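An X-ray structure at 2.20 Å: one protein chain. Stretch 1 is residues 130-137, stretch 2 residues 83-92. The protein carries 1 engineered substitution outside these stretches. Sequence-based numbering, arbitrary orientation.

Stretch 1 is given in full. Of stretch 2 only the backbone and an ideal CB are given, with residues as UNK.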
# COMPACT_ATOMS: atom_id res chain seq x y z
N PHE A 130 -10.54 17.91 -33.91
CA PHE A 130 -11.27 17.27 -32.83
C PHE A 130 -11.53 18.22 -31.68
O PHE A 130 -12.48 18.11 -30.96
CB PHE A 130 -10.43 16.12 -32.34
CG PHE A 130 -11.11 15.27 -31.34
CD1 PHE A 130 -12.07 14.38 -31.71
CD2 PHE A 130 -10.75 15.32 -30.02
CE1 PHE A 130 -12.67 13.59 -30.80
CE2 PHE A 130 -11.35 14.54 -29.13
CZ PHE A 130 -12.31 13.67 -29.52
N PHE A 131 -10.64 19.16 -31.52
CA PHE A 131 -10.56 19.96 -30.30
C PHE A 131 -11.57 21.11 -30.20
O PHE A 131 -11.23 22.28 -30.38
CB PHE A 131 -9.12 20.38 -30.02
CG PHE A 131 -8.23 19.21 -29.72
CD1 PHE A 131 -7.46 18.63 -30.72
CD2 PHE A 131 -8.20 18.66 -28.44
CE1 PHE A 131 -6.66 17.53 -30.46
CE2 PHE A 131 -7.39 17.56 -28.17
CZ PHE A 131 -6.62 16.99 -29.18
N SER A 132 -12.80 20.74 -29.88
CA SER A 132 -13.88 21.67 -29.58
C SER A 132 -14.63 21.20 -28.34
O SER A 132 -14.48 20.04 -27.92
CB SER A 132 -14.83 21.81 -30.78
OG SER A 132 -15.33 20.55 -31.21
N GLU A 133 -15.45 22.09 -27.76
CA GLU A 133 -16.20 21.82 -26.52
C GLU A 133 -17.15 20.62 -26.54
O GLU A 133 -17.50 20.09 -25.48
CB GLU A 133 -16.97 23.07 -26.08
CG GLU A 133 -16.18 24.06 -25.24
CD GLU A 133 -17.07 25.00 -24.44
OE1 GLU A 133 -18.10 24.54 -23.90
OE2 GLU A 133 -16.74 26.20 -24.34
N GLU A 134 -17.57 20.21 -27.73
CA GLU A 134 -18.48 19.07 -27.87
C GLU A 134 -17.79 17.72 -27.70
O GLU A 134 -18.44 16.72 -27.39
CB GLU A 134 -19.26 19.14 -29.20
CG GLU A 134 -18.43 19.00 -30.46
CD GLU A 134 -19.23 19.28 -31.72
OE1 GLU A 134 -19.34 18.38 -32.58
OE2 GLU A 134 -19.75 20.41 -31.84
N ASN A 135 -16.47 17.70 -27.90
CA ASN A 135 -15.70 16.47 -27.79
C ASN A 135 -15.01 16.26 -26.44
O ASN A 135 -14.25 15.30 -26.28
CB ASN A 135 -14.69 16.36 -28.94
CG ASN A 135 -15.35 16.03 -30.27
OD1 ASN A 135 -16.08 15.04 -30.39
ND2 ASN A 135 -15.07 16.84 -31.29
N ILE A 136 -15.29 17.15 -25.48
CA ILE A 136 -14.72 17.05 -24.12
C ILE A 136 -14.94 15.68 -23.43
O ILE A 136 -13.96 15.10 -22.98
CB ILE A 136 -15.16 18.22 -23.18
CG1 ILE A 136 -14.67 19.57 -23.71
CG2 ILE A 136 -14.66 18.00 -21.74
CD1 ILE A 136 -15.24 20.76 -22.96
N PRO A 137 -16.19 15.17 -23.37
CA PRO A 137 -16.33 13.85 -22.72
C PRO A 137 -15.74 12.68 -23.51
O PRO A 137 -15.44 11.65 -22.91
CB PRO A 137 -17.84 13.68 -22.54
CG PRO A 137 -18.45 14.54 -23.56
CD PRO A 137 -17.51 15.69 -23.81
N UNK A 83 -14.91 13.25 -14.35
CA UNK A 83 -13.75 13.35 -15.24
C UNK A 83 -13.86 14.45 -16.30
O UNK A 83 -12.95 14.59 -17.13
CB UNK A 83 -13.54 12.01 -15.94
N UNK A 84 -14.96 15.20 -16.28
CA UNK A 84 -15.20 16.28 -17.25
C UNK A 84 -14.07 17.30 -17.26
O UNK A 84 -13.53 17.63 -18.32
CB UNK A 84 -16.52 16.98 -16.94
N UNK A 85 -13.69 17.77 -16.06
CA UNK A 85 -12.62 18.75 -15.89
C UNK A 85 -11.28 18.29 -16.47
O UNK A 85 -10.52 19.11 -16.99
CB UNK A 85 -12.45 19.07 -14.40
N UNK A 86 -10.99 17.00 -16.38
CA UNK A 86 -9.79 16.43 -17.00
C UNK A 86 -9.83 16.56 -18.53
O UNK A 86 -8.82 16.90 -19.14
CB UNK A 86 -9.64 14.96 -16.60
N UNK A 87 -10.99 16.30 -19.13
CA UNK A 87 -11.19 16.51 -20.57
C UNK A 87 -11.09 17.98 -20.95
O UNK A 87 -10.51 18.33 -21.98
CB UNK A 87 -12.55 15.96 -21.00
N UNK A 88 -11.65 18.83 -20.08
CA UNK A 88 -11.60 20.28 -20.25
C UNK A 88 -10.18 20.81 -20.22
O UNK A 88 -9.79 21.61 -21.07
CB UNK A 88 -12.43 20.97 -19.16
N UNK A 89 -9.41 20.35 -19.23
CA UNK A 89 -8.04 20.82 -19.00
C UNK A 89 -7.08 20.48 -20.13
O UNK A 89 -6.22 21.28 -20.47
CB UNK A 89 -7.51 20.23 -17.70
N UNK A 90 -7.24 19.29 -20.71
CA UNK A 90 -6.43 18.83 -21.85
C UNK A 90 -6.71 19.68 -23.09
O UNK A 90 -5.77 20.08 -23.79
CB UNK A 90 -6.71 17.36 -22.15
N UNK A 91 -7.99 19.93 -23.35
CA UNK A 91 -8.44 20.81 -24.42
C UNK A 91 -7.79 22.20 -24.32
O UNK A 91 -7.29 22.73 -25.32
CB UNK A 91 -9.96 20.94 -24.38
N UNK A 92 -7.79 22.75 -23.11
CA UNK A 92 -7.27 24.08 -22.84
C UNK A 92 -5.75 24.18 -23.05
O UNK A 92 -5.26 25.18 -23.57
CB UNK A 92 -7.62 24.48 -21.41

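Most of stretch 2 is helix. Stretch 1 approaches it with two apolar side chains, Phe131 and Ile136, and no hydrogen bond links the two stretches.

Position 83 has its CA-to-CB bond sideways, and its ideal CB has nothing of stretch 1 within 5.5 Å. Stretch 1 sets little limit here. The residue is Ile83, which makes no contact with stretch 1.

Position 84 also points sideways, but its ideal CB lies 5.2 Å from Ile136 CG2. A long or flat apolar side chain could reach along Ile136; leucine, methionine or an aromatic would suit. The residue is Tyr84, with chi1 t. Ile136 CG2 sits over one face of its ring, 3.9 Å from the ring centroid, in a CH-pi contact. Tyr84 OH reaches to 3.4 Å from Ile136 CD1, a packing contact.

Position 85 points away, so stretch 1 places no demand on it. It is Leu85. Position 86 points sideways with nothing near its ideal CB, so stretch 1 leaves the choice open. It is Leu86, which makes no contact.

Position 87 is the most restricted. The backbones come close here, with Ile136 CA 5.0 Å from the CA of 87. The ideal CB would point toward stretch 1 and lie 2.6 Å from Ile136 O, a clash. The helical phi/psi of -65/-39 would allow any ordinary residue, so the limit is space, and glycine fits best. The residue is Gly87, whose bare backbone lets Ile136 CG2 come to 3.7 Å from Gly87 C.

Position 88 points sideways, its ideal CB 4.5 Å from Ile136 CG2. A medium apolar side chain such as leucine, valine or methionine would cover Ile136. The residue is Leu88, whose CD1 lies 3.8 Å from Ile136 CD1.

Position 89 is out of reach, so stretch 1 gives no preference. It is Ser89, whose OG donates to Leu85 O at 2.7 Å, a bond back to the preceding turn.

Position 90 points sideways with no near neighbour at its ideal CB; many side chains would suit. It is Ile90, which makes no contact with stretch 1.

Position 91 has its ideal CB near two apolar groups, 4.9 Å from Ile136 CG1 and 5.0 Å from Phe131 CD2. Leucine or methionine could fill the space. The residue is Leu91. Its CD1 packs 3.8 Å from Phe131 CB and lies at the ring edge; its CD2 is 4.2 Å from Ile136 CG1. With Tyr84, Gly87 and Leu88 it forms the hole that receives Ile136.

Position 92 points away, so the choice is open. It is Leu92, which makes no contact.

Stretch 2, residues 83-92: IYLLGLSILL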
# COMPACT_ATOMS: atom_id res chain seq x y z
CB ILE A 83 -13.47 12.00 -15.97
CG1 ILE A 83 -14.60 11.66 -16.95
CG2 ILE A 83 -13.19 10.88 -14.96
CD1 ILE A 83 -14.30 10.49 -17.89
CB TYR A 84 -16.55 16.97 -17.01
CG TYR A 84 -16.95 17.99 -18.07
CD1 TYR A 84 -17.53 17.58 -19.28
CD2 TYR A 84 -16.74 19.36 -17.87
CE1 TYR A 84 -17.90 18.51 -20.26
CE2 TYR A 84 -17.10 20.29 -18.85
CZ TYR A 84 -17.67 19.86 -20.04
OH TYR A 84 -18.03 20.78 -21.00
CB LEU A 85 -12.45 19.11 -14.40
CG LEU A 85 -12.34 20.59 -13.98
CD1 LEU A 85 -11.94 20.72 -12.50
CD2 LEU A 85 -11.39 21.41 -14.84
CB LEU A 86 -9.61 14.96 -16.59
CG LEU A 86 -8.39 14.23 -17.15
CD1 LEU A 86 -7.11 14.69 -16.45
CD2 LEU A 86 -8.58 12.72 -17.02
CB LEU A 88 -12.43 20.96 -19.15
CG LEU A 88 -12.56 22.49 -19.22
CD1 LEU A 88 -13.44 22.92 -20.38
CD2 LEU A 88 -13.10 23.04 -17.91
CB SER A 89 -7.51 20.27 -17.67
OG SER A 89 -8.36 20.65 -16.60
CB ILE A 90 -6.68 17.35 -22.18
CG1 ILE A 90 -6.14 16.47 -21.05
CG2 ILE A 90 -6.02 16.92 -23.51
CD1 ILE A 90 -6.74 15.12 -21.04
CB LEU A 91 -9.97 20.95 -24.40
CG LEU A 91 -10.58 21.99 -25.35
CD1 LEU A 91 -10.73 21.40 -26.73
CD2 LEU A 91 -11.92 22.50 -24.83
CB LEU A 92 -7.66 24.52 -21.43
CG LEU A 92 -8.92 25.38 -21.21
CD1 LEU A 92 -10.13 24.90 -22.01
CD2 LEU A 92 -9.26 25.45 -19.73
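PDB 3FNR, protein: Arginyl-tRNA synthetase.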